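Local coordinates for arsenate reductase (ArsC) (Archaeoglobus fulgidus, PDB 1Y1L), which probably reduces arsenate in arsenical resistance, having the fold of the low molecular weight phosphotyrosine protein phosphatases, at residues Met15-Ala18 with Leu19-Met23; Arg39-Glu42 with Thr43-Arg46; Pro59-Val62 with Asp63-Asn66; Gly101-Glu104 with Gly105-Arg109. All coordinates share one frame; numbering follows the deposited sequence.

Interaction 1 (Met15-Ala18 with Leu19-Met23)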
ATOM      1  N   MET A  15       5.418 -23.126  -8.502  1.00 25.63           N
ATOM      2  CA  MET A  15       6.801 -23.558  -8.391  1.00 25.46           C
ATOM      3  C   MET A  15       7.315 -23.347  -6.981  1.00 24.66           C
ATOM      4  O   MET A  15       7.827 -24.280  -6.361  1.00 28.69           O
ATOM      5  CB  MET A  15       7.712 -22.818  -9.384  1.00 31.14           C
ATOM      6  CG  MET A  15       7.528 -23.211 -10.849  1.00 31.69           C
ATOM      7  SD  MET A  15       8.565 -22.247 -11.991  1.00 43.30           S
ATOM      8  CE  MET A  15       8.966 -23.448 -13.237  1.00 46.80           C
ATOM      9  N   ALA A  16       7.205 -22.114  -6.489  1.00 22.15           N
ATOM     10  CA  ALA A  16       7.679 -21.775  -5.152  1.00 22.97           C
ATOM     11  C   ALA A  16       7.115 -22.717  -4.086  1.00 23.40           C
ATOM     12  O   ALA A  16       7.844 -23.146  -3.182  1.00 16.54           O
ATOM     13  CB  ALA A  16       7.346 -20.342  -4.830  1.00 19.44           C
ATOM     14  N   GLU A  17       5.823 -23.028  -4.199  1.00 26.09           N
ATOM     15  CA  GLU A  17       5.168 -23.925  -3.260  1.00 26.31           C
ATOM     16  C   GLU A  17       5.902 -25.257  -3.177  1.00 28.07           C
ATOM     17  O   GLU A  17       6.440 -25.614  -2.132  1.00 29.32           O
ATOM     18  CB  GLU A  17       3.714 -24.146  -3.668  1.00 19.14           C
ATOM     19  CG  GLU A  17       3.013 -25.228  -2.897  1.00 28.68           C
ATOM     20  CD  GLU A  17       1.540 -25.370  -3.278  1.00 41.86           C
ATOM     21  OE1 GLU A  17       0.750 -25.882  -2.446  1.00 48.33           O
ATOM     22  OE2 GLU A  17       1.163 -24.978  -4.412  1.00 45.32           O
ATOM     23  N   ALA A  18       5.939 -25.969  -4.303  1.00 32.64           N
ATOM     24  CA  ALA A  18       6.579 -27.279  -4.412  1.00 39.08           C
ATOM     25  C   ALA A  18       8.033 -27.298  -3.948  1.00 42.54           C
ATOM     26  O   ALA A  18       8.470 -28.257  -3.306  1.00 46.93           O
ATOM     27  CB  ALA A  18       6.471 -27.790  -5.837  1.00 38.14           C
ATOM     28  N   LEU A  19       8.792 -26.273  -4.314  1.00 39.38           N
ATOM     29  CA  LEU A  19      10.186 -26.184  -3.913  1.00 36.44           C
ATOM     30  C   LEU A  19      10.329 -25.936  -2.412  1.00 36.59           C
ATOM     31  O   LEU A  19      11.248 -26.450  -1.754  1.00 37.78           O
ATOM     32  CB  LEU A  19      10.859 -25.068  -4.687  1.00 30.04           C
ATOM     33  CG  LEU A  19      11.038 -25.436  -6.146  1.00 29.32           C
ATOM     34  CD1 LEU A  19      11.312 -24.189  -6.919  1.00 37.37           C
ATOM     35  CD2 LEU A  19      12.184 -26.418  -6.298  1.00 32.16           C
ATOM     36  N   PHE A  20       9.450 -25.081  -1.900  1.00 34.82           N
ATOM     37  CA  PHE A  20       9.432 -24.743  -0.490  1.00 31.63           C
ATOM     38  C   PHE A  20       9.257 -26.033   0.304  1.00 30.16           C
ATOM     39  O   PHE A  20      10.107 -26.399   1.118  1.00 30.32           O
ATOM     40  CB  PHE A  20       8.262 -23.788  -0.204  1.00 28.28           C
ATOM     41  CG  PHE A  20       8.263 -23.237   1.176  1.00 17.79           C
ATOM     42  CD1 PHE A  20       8.895 -22.041   1.451  1.00 20.89           C
ATOM     43  CD2 PHE A  20       7.694 -23.942   2.206  1.00 12.08           C
ATOM     44  CE1 PHE A  20       8.964 -21.559   2.734  1.00 22.21           C
ATOM     45  CE2 PHE A  20       7.755 -23.477   3.490  1.00 23.50           C
ATOM     46  CZ  PHE A  20       8.395 -22.280   3.761  1.00 28.67           C
ATOM     47  N   ASN A  21       8.152 -26.718   0.035  1.00 28.49           N
ATOM     48  CA  ASN A  21       7.811 -27.964   0.701  1.00 36.81           C
ATOM     49  C   ASN A  21       8.924 -29.014   0.680  1.00 45.60           C
ATOM     50  O   ASN A  21       9.059 -29.808   1.613  1.00 49.21           O
ATOM     51  CB  ASN A  21       6.546 -28.551   0.082  1.00 31.31           C
ATOM     52  CG  ASN A  21       5.319 -27.739   0.387  1.00 26.28           C
ATOM     53  OD1 ASN A  21       4.335 -27.761  -0.354  1.00 26.43           O
ATOM     54  ND2 ASN A  21       5.348 -27.042   1.508  1.00 23.98           N
ATOM     55  N   ALA A  22       9.682 -29.064  -0.406  1.00 50.62           N
ATOM     56  CA  ALA A  22      10.775 -30.024  -0.514  1.00 51.12           C
ATOM     57  C   ALA A  22      11.997 -29.573   0.291  1.00 49.29           C
ATOM     58  O   ALA A  22      12.956 -30.327   0.442  1.00 50.52           O
ATOM     59  CB  ALA A  22      11.153 -30.224  -1.975  1.00 55.16           C
ATOM     60  N   MET A  23      11.965 -28.349   0.803  1.00 45.80           N
ATOM     61  CA  MET A  23      13.087 -27.827   1.564  1.00 43.69           C
ATOM     62  C   MET A  23      12.773 -27.533   3.017  1.00 47.39           C
ATOM     63  O   MET A  23      13.662 -27.594   3.862  1.00 50.93           O
ATOM     64  CB  MET A  23      13.629 -26.576   0.896  1.00 42.71           C
ATOM     65  CG  MET A  23      14.123 -26.825  -0.506  1.00 40.14           C
ATOM     66  SD  MET A  23      15.018 -25.431  -1.142  1.00 43.73           S
ATOM     67  CE  MET A  23      13.847 -24.829  -2.300  1.00 45.75           C
TER
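Glu17 sends its CG anti to the backbone N (chi1 171°), beside its own carbonyl carbon, and Asn21 turns its CG anti to the carbonyl carbon (chi1 -69°), which folds the amide back along the helix toward that CG. The amide oxygen of Asn21 comes to the lower part of the glutamate chain, OD1 lying 3.8 Å from Glu17 CG, with the amide and carboxylate planes 64° apart. Their polar ends are not paired, for the extended Glu17 chain carries OE2 on to a hydrogen bond with Ser31 OG. Leu19 CG lies 3.4 Å from Met15 O. The same carbonyl takes the Leu19 N-H at 3.0 Å, nearly in line with the C=O bond, so the leucine branch covers a carbonyl that is already satisfied. These are successive turns of helix 12-21, the helical crossover of the first beta-alpha-beta unit, which joins the parallel strands 2-6 and 29-33. Its next i to i+4 bonds run from Phe20 N to Ala16 O at 2.8 Å and from Asn21 N to Glu17 O at 3.0 Å, the latter almost straight. From Ala22 N to Ala18 O the distance is 3.2 Å and the donor is tilted from the carbonyl plane. Phe20 points its ring away from residues 15-18, into the interior beside Phe4 and Val2 of strand 2-6. Met15 and Leu19, one turn apart, both rest on Leu111 of helix 106-121, and Ala18 packs against Leu48 of helix 42-49.

Interaction 2 (Arg39-Glu42 with Thr43-Arg46)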
ATOM      1  N   ARG A  39      -6.033 -24.211 -15.943  1.00 54.59           N
ATOM      2  CA  ARG A  39      -4.949 -25.190 -15.825  1.00 56.04           C
ATOM      3  C   ARG A  39      -3.609 -24.719 -15.278  1.00 51.09           C
ATOM      4  O   ARG A  39      -3.225 -23.569 -15.455  1.00 53.41           O
ATOM      5  CB  ARG A  39      -4.696 -25.836 -17.202  1.00 62.57           C
ATOM      6  CG  ARG A  39      -4.517 -24.853 -18.404  1.00 72.42           C
ATOM      7  CD  ARG A  39      -3.312 -23.891 -18.257  1.00 80.97           C
ATOM      8  NE  ARG A  39      -2.919 -23.212 -19.498  1.00 86.63           N
ATOM      9  CZ  ARG A  39      -2.181 -22.101 -19.555  1.00 88.65           C
ATOM     10  NH1 ARG A  39      -1.863 -21.570 -20.730  1.00 88.64           N
ATOM     11  NH2 ARG A  39      -1.788 -21.496 -18.441  1.00 90.62           N
ATOM     12  N   VAL A  40      -2.891 -25.625 -14.625  1.00 46.79           N
ATOM     13  CA  VAL A  40      -1.562 -25.291 -14.130  1.00 42.74           C
ATOM     14  C   VAL A  40      -0.660 -25.504 -15.338  1.00 43.09           C
ATOM     15  O   VAL A  40      -0.865 -26.439 -16.117  1.00 42.06           O
ATOM     16  CB  VAL A  40      -1.130 -26.188 -12.951  1.00 42.14           C
ATOM     17  CG1 VAL A  40       0.371 -26.122 -12.746  1.00 42.33           C
ATOM     18  CG2 VAL A  40      -1.806 -25.711 -11.690  1.00 39.35           C
ATOM     19  N   ASP A  41       0.304 -24.612 -15.509  1.00 43.66           N
ATOM     20  CA  ASP A  41       1.217 -24.663 -16.641  1.00 44.26           C
ATOM     21  C   ASP A  41       1.797 -26.038 -16.858  1.00 49.58           C
ATOM     22  O   ASP A  41       2.220 -26.706 -15.911  1.00 57.63           O
ATOM     23  CB  ASP A  41       2.360 -23.632 -16.514  1.00 40.19           C
ATOM     24  CG  ASP A  41       2.795 -23.204 -17.896  1.00 36.85           C
ATOM     25  OD1 ASP A  41       3.429 -24.005 -18.609  1.00 39.87           O
ATOM     26  OD2 ASP A  41       2.486 -22.060 -18.274  1.00 40.34           O
ATOM     27  N   GLU A  42       1.805 -26.447 -18.122  1.00 51.17           N
ATOM     28  CA  GLU A  42       2.329 -27.744 -18.511  1.00 56.47           C
ATOM     29  C   GLU A  42       3.857 -27.743 -18.481  1.00 54.44           C
ATOM     30  O   GLU A  42       4.475 -28.780 -18.232  1.00 57.58           O
ATOM     31  CB  GLU A  42       1.805 -28.129 -19.892  1.00 60.44           C
ATOM     32  CG  GLU A  42       0.276 -28.101 -20.001  1.00 68.58           C
ATOM     33  CD  GLU A  42      -0.430 -29.033 -19.006  1.00 71.72           C
ATOM     34  OE1 GLU A  42       0.026 -30.186 -18.820  1.00 66.46           O
ATOM     35  OE2 GLU A  42      -1.455 -28.615 -18.419  1.00 74.12           O
ATOM     36  N   THR A  43       4.463 -26.584 -18.733  1.00 48.70           N
ATOM     37  CA  THR A  43       5.915 -26.477 -18.707  1.00 42.83           C
ATOM     38  C   THR A  43       6.394 -26.676 -17.289  1.00 44.78           C
ATOM     39  O   THR A  43       7.441 -27.291 -17.043  1.00 40.89           O
ATOM     40  CB  THR A  43       6.375 -25.105 -19.138  1.00 40.45           C
ATOM     41  OG1 THR A  43       5.756 -24.783 -20.385  1.00 39.42           O
ATOM     42  CG2 THR A  43       7.888 -25.079 -19.301  1.00 30.89           C
ATOM     43  N   VAL A  44       5.621 -26.114 -16.364  1.00 45.03           N
ATOM     44  CA  VAL A  44       5.918 -26.183 -14.940  1.00 44.09           C
ATOM     45  C   VAL A  44       5.807 -27.583 -14.373  1.00 42.75           C
ATOM     46  O   VAL A  44       6.727 -28.056 -13.703  1.00 47.72           O
ATOM     47  CB  VAL A  44       4.997 -25.261 -14.128  1.00 42.83           C
ATOM     48  CG1 VAL A  44       5.313 -25.388 -12.644  1.00 48.37           C
ATOM     49  CG2 VAL A  44       5.190 -23.830 -14.568  1.00 44.48           C
ATOM     50  N   LYS A  45       4.662 -28.218 -14.592  1.00 38.04           N
ATOM     51  CA  LYS A  45       4.466 -29.559 -14.072  1.00 42.68           C
ATOM     52  C   LYS A  45       5.486 -30.523 -14.645  1.00 41.38           C
ATOM     53  O   LYS A  45       5.838 -31.512 -14.001  1.00 45.33           O
ATOM     54  CB  LYS A  45       3.036 -30.050 -14.306  1.00 43.71           C
ATOM     55  CG  LYS A  45       2.586 -30.065 -15.726  1.00 42.54           C
ATOM     56  CD  LYS A  45       1.192 -30.653 -15.837  1.00 45.32           C
ATOM     57  CE  LYS A  45       0.158 -29.762 -15.188  1.00 42.44           C
ATOM     58  NZ  LYS A  45      -1.222 -30.248 -15.453  1.00 47.29           N
ATOM     59  N   ARG A  46       5.942 -30.231 -15.863  1.00 38.64           N
ATOM     60  CA  ARG A  46       6.937 -31.046 -16.540  1.00 38.68           C
ATOM     61  C   ARG A  46       8.246 -30.791 -15.830  1.00 38.65           C
ATOM     62  O   ARG A  46       8.933 -31.719 -15.421  1.00 42.59           O
ATOM     63  CB  ARG A  46       7.070 -30.633 -18.012  1.00 39.59           C
ATOM     64  CG  ARG A  46       8.298 -31.222 -18.720  1.00 48.56           C
ATOM     65  CD  ARG A  46       8.702 -30.379 -19.916  1.00 57.90           C
ATOM     66  NE  ARG A  46      10.079 -30.637 -20.348  1.00 63.19           N
ATOM     67  CZ  ARG A  46      10.890 -29.718 -20.879  1.00 68.88           C
ATOM     68  NH1 ARG A  46      12.122 -30.050 -21.243  1.00 74.94           N
ATOM     69  NH2 ARG A  46      10.485 -28.461 -21.039  1.00 67.94           N
TER
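Asp41 OD1 accepts the backbone N-H of Thr43 at 2.8 Å on its anti lone pair, the one away from OD2. This is an N-cap: the aspartate stands immediately before helix 42-49 and binds an amide of the first turn, which has no carbonyl of an earlier turn to meet. The Thr43 side chain lies alongside, pointing the same way, and places OG1 3.0 Å from Asp41 OD1. Both side chains have further partners beyond the cap, Asp41 OD2 on the hydroxyl of Tyr107 and Thr43 OG1 on the carboxylate of Asp103, and the Tyr107 bond should help keep the capping carboxylate from rotating. An acidic group here would probably also interact favourably with the positive end of the helix dipole. The first full-turn backbone bonds follow, Lys45 N to Asp41 O at 3.2 Å and Arg46 N to Glu42 O at 3.1 Å, the latter with its donor above the carbonyl plane. On the outer surface Glu42 and Lys45 run side by side in the same direction, joined by a weak salt bridge of 3.4 Å between Glu42 OE2 and Lys45 NZ. In the packing beneath, the Val44 side chain crosses that of Asp41 at about a right angle, and its CG2 branch touches Asp41 CB at 3.4 Å. Lys45 has CG between its backbone N and carbonyl carbon (chi1 58°), which turns the chain back toward the loop and brings CE 3.6 Å from Val40 O.

Interaction 3 (Pro59-Val62 with Asp63-Asn66)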
ATOM      1  N   PRO A  59      -5.184 -24.493 -10.216  1.00 46.60           N
ATOM      2  CA  PRO A  59      -4.986 -23.149  -9.661  1.00 46.40           C
ATOM      3  C   PRO A  59      -6.132 -22.746  -8.734  1.00 42.61           C
ATOM      4  O   PRO A  59      -7.300 -22.970  -9.050  1.00 39.38           O
ATOM      5  CB  PRO A  59      -4.969 -22.276 -10.918  1.00 44.38           C
ATOM      6  CG  PRO A  59      -4.374 -23.166 -11.939  1.00 47.95           C
ATOM      7  CD  PRO A  59      -5.120 -24.454 -11.689  1.00 45.31           C
ATOM      8  N   ARG A  60      -5.799 -22.215  -7.565  1.00 46.14           N
ATOM      9  CA  ARG A  60      -6.839 -21.775  -6.641  1.00 52.36           C
ATOM     10  C   ARG A  60      -6.743 -20.270  -6.410  1.00 53.91           C
ATOM     11  O   ARG A  60      -5.710 -19.748  -5.985  1.00 54.52           O
ATOM     12  CB  ARG A  60      -6.805 -22.555  -5.310  1.00 53.67           C
ATOM     13  CG  ARG A  60      -5.728 -22.157  -4.303  1.00 60.74           C
ATOM     14  CD  ARG A  60      -5.979 -22.806  -2.933  1.00 68.83           C
ATOM     15  NE  ARG A  60      -5.024 -22.365  -1.911  1.00 79.09           N
ATOM     16  CZ  ARG A  60      -5.124 -22.620  -0.605  1.00 83.52           C
ATOM     17  NH1 ARG A  60      -4.196 -22.164   0.227  1.00 88.00           N
ATOM     18  NH2 ARG A  60      -6.149 -23.313  -0.122  1.00 83.26           N
ATOM     19  N   THR A  61      -7.811 -19.564  -6.755  1.00 53.60           N
ATOM     20  CA  THR A  61      -7.830 -18.125  -6.569  1.00 55.11           C
ATOM     21  C   THR A  61      -7.715 -17.802  -5.073  1.00 56.45           C
ATOM     22  O   THR A  61      -8.138 -18.582  -4.213  1.00 57.20           O
ATOM     23  CB  THR A  61      -9.111 -17.504  -7.153  1.00 55.38           C
ATOM     24  OG1 THR A  61      -9.308 -17.983  -8.490  1.00 62.30           O
ATOM     25  CG2 THR A  61      -8.996 -15.984  -7.185  1.00 54.17           C
ATOM     26  N   VAL A  62      -7.116 -16.658  -4.773  1.00 60.13           N
ATOM     27  CA  VAL A  62      -6.914 -16.215  -3.405  1.00 63.63           C
ATOM     28  C   VAL A  62      -8.254 -15.901  -2.724  1.00 66.37           C
ATOM     29  O   VAL A  62      -8.328 -15.742  -1.507  1.00 66.05           O
ATOM     30  CB  VAL A  62      -5.956 -14.989  -3.387  1.00 62.09           C
ATOM     31  CG1 VAL A  62      -6.662 -13.746  -3.901  1.00 60.36           C
ATOM     32  CG2 VAL A  62      -5.368 -14.784  -2.007  1.00 61.87           C
ATOM     33  N   ASP A  63      -9.312 -15.842  -3.521  1.00 69.71           N
ATOM     34  CA  ASP A  63     -10.651 -15.559  -3.021  1.00 70.39           C
ATOM     35  C   ASP A  63     -11.217 -16.777  -2.289  1.00 68.39           C
ATOM     36  O   ASP A  63     -11.971 -16.641  -1.327  1.00 68.39           O
ATOM     37  CB  ASP A  63     -11.548 -15.189  -4.204  1.00 74.99           C
ATOM     38  CG  ASP A  63     -12.812 -14.481  -3.782  1.00 82.91           C
ATOM     39  OD1 ASP A  63     -13.890 -14.825  -4.315  1.00 87.20           O
ATOM     40  OD2 ASP A  63     -12.723 -13.565  -2.935  1.00 87.13           O
ATOM     41  N   GLU A  64     -10.889 -17.962  -2.799  1.00 67.42           N
ATOM     42  CA  GLU A  64     -11.331 -19.233  -2.227  1.00 65.17           C
ATOM     43  C   GLU A  64     -10.460 -19.583  -1.012  1.00 64.60           C
ATOM     44  O   GLU A  64     -10.515 -20.707  -0.509  1.00 62.19           O
ATOM     45  CB  GLU A  64     -11.211 -20.356  -3.285  1.00 65.63           C
ATOM     46  CG  GLU A  64     -11.983 -20.127  -4.617  1.00 70.06           C
ATOM     47  CD  GLU A  64     -11.747 -21.222  -5.687  1.00 69.79           C
ATOM     48  OE1 GLU A  64     -11.184 -20.910  -6.760  1.00 70.99           O
ATOM     49  OE2 GLU A  64     -12.141 -22.389  -5.477  1.00 69.39           O
ATOM     50  N   VAL A  65      -9.687 -18.612  -0.528  1.00 64.30           N
ATOM     51  CA  VAL A  65      -8.770 -18.834   0.593  1.00 63.12           C
ATOM     52  C   VAL A  65      -8.771 -17.754   1.679  1.00 63.49           C
ATOM     53  O   VAL A  65      -8.538 -16.578   1.398  1.00 66.17           O
ATOM     54  CB  VAL A  65      -7.309 -18.968   0.076  1.00 61.17           C
ATOM     55  CG1 VAL A  65      -6.346 -19.247   1.225  1.00 55.49           C
ATOM     56  CG2 VAL A  65      -7.219 -20.054  -0.980  1.00 59.74           C
ATOM     57  N   ASN A  66      -8.935 -18.180   2.931  1.00 63.53           N
ATOM     58  CA  ASN A  66      -8.935 -17.260   4.069  1.00 65.11           C
ATOM     59  C   ASN A  66      -7.509 -17.002   4.557  1.00 64.66           C
ATOM     60  O   ASN A  66      -6.938 -17.773   5.329  1.00 62.65           O
ATOM     61  CB  ASN A  66      -9.825 -17.792   5.196  1.00 70.39           C
ATOM     62  CG  ASN A  66     -11.315 -17.666   4.878  1.00 74.48           C
ATOM     63  OD1 ASN A  66     -11.984 -18.645   4.522  1.00 72.13           O
ATOM     64  ND2 ASN A  66     -11.840 -16.454   5.018  1.00 75.46           N
TER
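Arg60 and Val65 make the main side-chain contact, a methyl-on-guanidinium packing in which the two chains cross at about a right angle. Val65 CG2 sits over the centre of one face of the guanidinium, 3.3 Å from Arg60 CZ, and Val65 CG1 reaches Arg60 NH1 at 3.8 Å. Arg60 has its CG between the backbone N and the carbonyl carbon (chi1 78°), and from there the extended chain carries the planar group across the valine. Its rotation is fixed from outside, NE being bonded to Ser31 O and NH1 to Glu30 in a salt bridge. Phe70 packs on both Arg60 and Val65. The backbone bonds belong to two overlapping beta turns in the loop between helix 42-49 and strand 73-77. Glu64 N donates to Thr61 O at 3.2 Å from well above the carbonyl plane, 59° out of it, and Val65 N makes a weak bond of 3.3 Å to Val62 O. Backbone bonds from Arg60 and Val62 to Gly33 tie the start of this turn to the end of strand 29-33. The remaining side-chain contacts are looser: Thr61 CG2 lies alongside Asp63 CB at 4.0 Å, while the Glu64 chain crosses Thr61 and leaves OE1 3.9 Å from Thr61 OG1. Asp63 packs on Ser80 of the second subunit, with its carboxylate near Glu79 of that subunit.

Interaction 4 (Gly101-Glu104 with Gly105-Arg109)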
ATOM      1  N   GLY A 101       4.276 -17.914 -21.688  1.00 38.70           N
ATOM      2  CA  GLY A 101       4.415 -17.712 -23.116  1.00 42.04           C
ATOM      3  C   GLY A 101       5.844 -17.859 -23.581  1.00 47.18           C
ATOM      4  O   GLY A 101       6.125 -18.581 -24.542  1.00 49.47           O
ATOM      5  N   LYS A 102       6.744 -17.158 -22.904  1.00 52.09           N
ATOM      6  CA  LYS A 102       8.162 -17.187 -23.222  1.00 55.76           C
ATOM      7  C   LYS A 102       8.637 -18.627 -23.414  1.00 59.22           C
ATOM      8  O   LYS A 102       9.507 -18.911 -24.240  1.00 60.54           O
ATOM      9  CB  LYS A 102       8.940 -16.522 -22.087  1.00 54.05           C
ATOM     10  CG  LYS A 102       8.553 -15.057 -21.838  1.00 57.10           C
ATOM     11  CD  LYS A 102       9.388 -14.094 -22.682  1.00 52.43           C
ATOM     12  CE  LYS A 102       8.831 -12.686 -22.659  1.00 51.28           C
ATOM     13  NZ  LYS A 102       7.539 -12.610 -23.402  1.00 53.04           N
ATOM     14  N   ASP A 103       7.993 -19.535 -22.692  1.00 64.23           N
ATOM     15  CA  ASP A 103       8.308 -20.955 -22.707  1.00 71.06           C
ATOM     16  C   ASP A 103       9.815 -21.253 -22.713  1.00 71.09           C
ATOM     17  O   ASP A 103      10.525 -20.842 -21.796  1.00 75.81           O
ATOM     18  CB  ASP A 103       7.571 -21.667 -23.843  1.00 80.32           C
ATOM     19  CG  ASP A 103       6.914 -22.979 -23.385  1.00 92.06           C
ATOM     20  OD1 ASP A 103       7.350 -23.545 -22.348  1.00 90.40           O
ATOM     21  OD2 ASP A 103       5.958 -23.441 -24.062  1.00 96.80           O
ATOM     22  N   GLU A 104      10.297 -21.970 -23.725  1.00 68.46           N
ATOM     23  CA  GLU A 104      11.717 -22.318 -23.845  1.00 67.11           C
ATOM     24  C   GLU A 104      12.428 -22.641 -22.509  1.00 64.35           C
ATOM     25  O   GLU A 104      11.918 -23.403 -21.676  1.00 60.22           O
ATOM     26  CB  GLU A 104      12.467 -21.210 -24.593  1.00 64.77           C
ATOM     27  CG  GLU A 104      12.451 -19.889 -23.874  1.00 69.20           C
ATOM     28  CD  GLU A 104      13.332 -18.872 -24.531  1.00 80.76           C
ATOM     29  OE1 GLU A 104      12.779 -17.957 -25.181  1.00 89.61           O
ATOM     30  OE2 GLU A 104      14.574 -18.982 -24.396  1.00 81.77           O
ATOM     31  N   GLY A 105      13.640 -22.114 -22.353  1.00 61.67           N
ATOM     32  CA  GLY A 105      14.402 -22.338 -21.139  1.00 54.38           C
ATOM     33  C   GLY A 105      14.129 -21.277 -20.092  1.00 50.74           C
ATOM     34  O   GLY A 105      14.548 -21.426 -18.947  1.00 52.64           O
ATOM     35  N   THR A 106      13.465 -20.190 -20.493  1.00 47.17           N
ATOM     36  CA  THR A 106      13.120 -19.091 -19.588  1.00 40.29           C
ATOM     37  C   THR A 106      12.420 -19.616 -18.344  1.00 36.73           C
ATOM     38  O   THR A 106      12.622 -19.098 -17.249  1.00 38.88           O
ATOM     39  CB  THR A 106      12.232 -18.042 -20.298  1.00 40.50           C
ATOM     40  OG1 THR A 106      13.045 -17.258 -21.181  1.00 50.02           O
ATOM     41  CG2 THR A 106      11.559 -17.114 -19.304  1.00 39.30           C
ATOM     42  N   TYR A 107      11.584 -20.632 -18.523  1.00 31.83           N
ATOM     43  CA  TYR A 107      10.885 -21.240 -17.412  1.00 29.20           C
ATOM     44  C   TYR A 107      11.875 -21.813 -16.402  1.00 32.77           C
ATOM     45  O   TYR A 107      11.707 -21.656 -15.199  1.00 35.85           O
ATOM     46  CB  TYR A 107       9.994 -22.350 -17.913  1.00 24.55           C
ATOM     47  CG  TYR A 107       8.601 -21.904 -18.196  1.00 25.78           C
ATOM     48  CD1 TYR A 107       8.310 -21.100 -19.285  1.00 25.12           C
ATOM     49  CD2 TYR A 107       7.558 -22.318 -17.390  1.00 30.20           C
ATOM     50  CE1 TYR A 107       7.015 -20.725 -19.561  1.00 20.64           C
ATOM     51  CE2 TYR A 107       6.258 -21.946 -17.659  1.00 29.57           C
ATOM     52  CZ  TYR A 107       5.991 -21.155 -18.740  1.00 25.53           C
ATOM     53  OH  TYR A 107       4.691 -20.802 -18.975  1.00 33.38           O
ATOM     54  N   ARG A 108      12.878 -22.530 -16.893  1.00 35.03           N
ATOM     55  CA  ARG A 108      13.885 -23.107 -16.018  1.00 32.43           C
ATOM     56  C   ARG A 108      14.613 -22.004 -15.269  1.00 33.55           C
ATOM     57  O   ARG A 108      14.915 -22.148 -14.085  1.00 34.75           O
ATOM     58  CB  ARG A 108      14.874 -23.962 -16.819  1.00 32.10           C
ATOM     59  CG  ARG A 108      14.344 -25.357 -17.193  1.00 36.56           C
ATOM     60  CD  ARG A 108      15.448 -26.256 -17.755  1.00 34.58           C
ATOM     61  NE  ARG A 108      15.061 -27.666 -17.800  1.00 35.40           N
ATOM     62  CZ  ARG A 108      14.398 -28.239 -18.804  1.00 43.91           C
ATOM     63  NH1 ARG A 108      14.099 -29.525 -18.747  1.00 43.94           N
ATOM     64  NH2 ARG A 108      14.033 -27.535 -19.873  1.00 50.48           N
ATOM     65  N   ARG A 109      14.913 -20.916 -15.972  1.00 30.88           N
ATOM     66  CA  ARG A 109      15.587 -19.777 -15.362  1.00 36.77           C
ATOM     67  C   ARG A 109      14.710 -19.231 -14.225  1.00 39.32           C
ATOM     68  O   ARG A 109      15.213 -18.886 -13.149  1.00 46.88           O
ATOM     69  CB  ARG A 109      15.844 -18.696 -16.414  1.00 39.98           C
ATOM     70  CG  ARG A 109      16.755 -17.567 -15.968  1.00 46.33           C
ATOM     71  CD  ARG A 109      15.984 -16.259 -15.894  1.00 57.35           C
ATOM     72  NE  ARG A 109      16.782 -15.157 -16.424  1.00 64.75           N
ATOM     73  CZ  ARG A 109      16.564 -14.564 -17.598  1.00 67.03           C
ATOM     74  NH1 ARG A 109      17.363 -13.576 -17.988  1.00 68.59           N
ATOM     75  NH2 ARG A 109      15.543 -14.934 -18.372  1.00 60.99           N
TER
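Asp103 O faces the beginning of helix 106-121 and has several groups gathered round it. Tyr107 N makes a weak hydrogen bond to it at 3.4 Å, Thr106 N lies 3.3 Å away, and the ring carbon Tyr107 CD1 approaches the same oxygen to 3.4 Å. The carbonyl therefore meets the tyrosine at its edge, near the ring plane, and Asp103 N comes to that edge too, in plane and 3.5 Å from CE1. The ring thus lies beside the Asp103 backbone. The Asp103 carboxylate crosses the ring obliquely, its plane turned 48° from it; it is bonded through OD1 to Thr43. Thr106 meets two side chains with different branches: its methyl CG2 touches Lys102 CB at 3.9 Å, and its hydroxyl OG1 lies 3.7 Å from Glu104 CD. Glu104 sends CG between its own backbone N and carbonyl carbon (chi1 63°), and the extended chain then passes obliquely by the threonine. Gly105 O accepts from Arg109 N at 3.0 Å, an i to i+4 backbone bond. Much of this turn lies at the surface, but the buried Tyr107 leads inward from it, packing on Val44 and Leu47 of helix 42-49 and bonding through its hydroxyl to Asp41 at that helix's N-terminus.

How the interactions relate
The four contacts follow in series along the chain, on helix 12-21, at the start of helix 42-49, in the loop before strand 73-77 and at the start of helix 106-121, around a parallel sheet of order 29-33, 2-6, 73-77, 91-95. Interactions 2 and 4, with centres 12 Å apart, are the most closely linked: polar bonds and packing join the beginnings of their two helices. Interaction 1 reaches both through Met15, against Val44 and Tyr107. Interaction 3 meets interaction 2 where Pro59 packs on Val40, but lies 26 Å from interaction 4, centre to centre, across the chain's centre. Interactions 1 and 3 also bond to Ser31 of strand 29-33, joining helices and loop to the sheet.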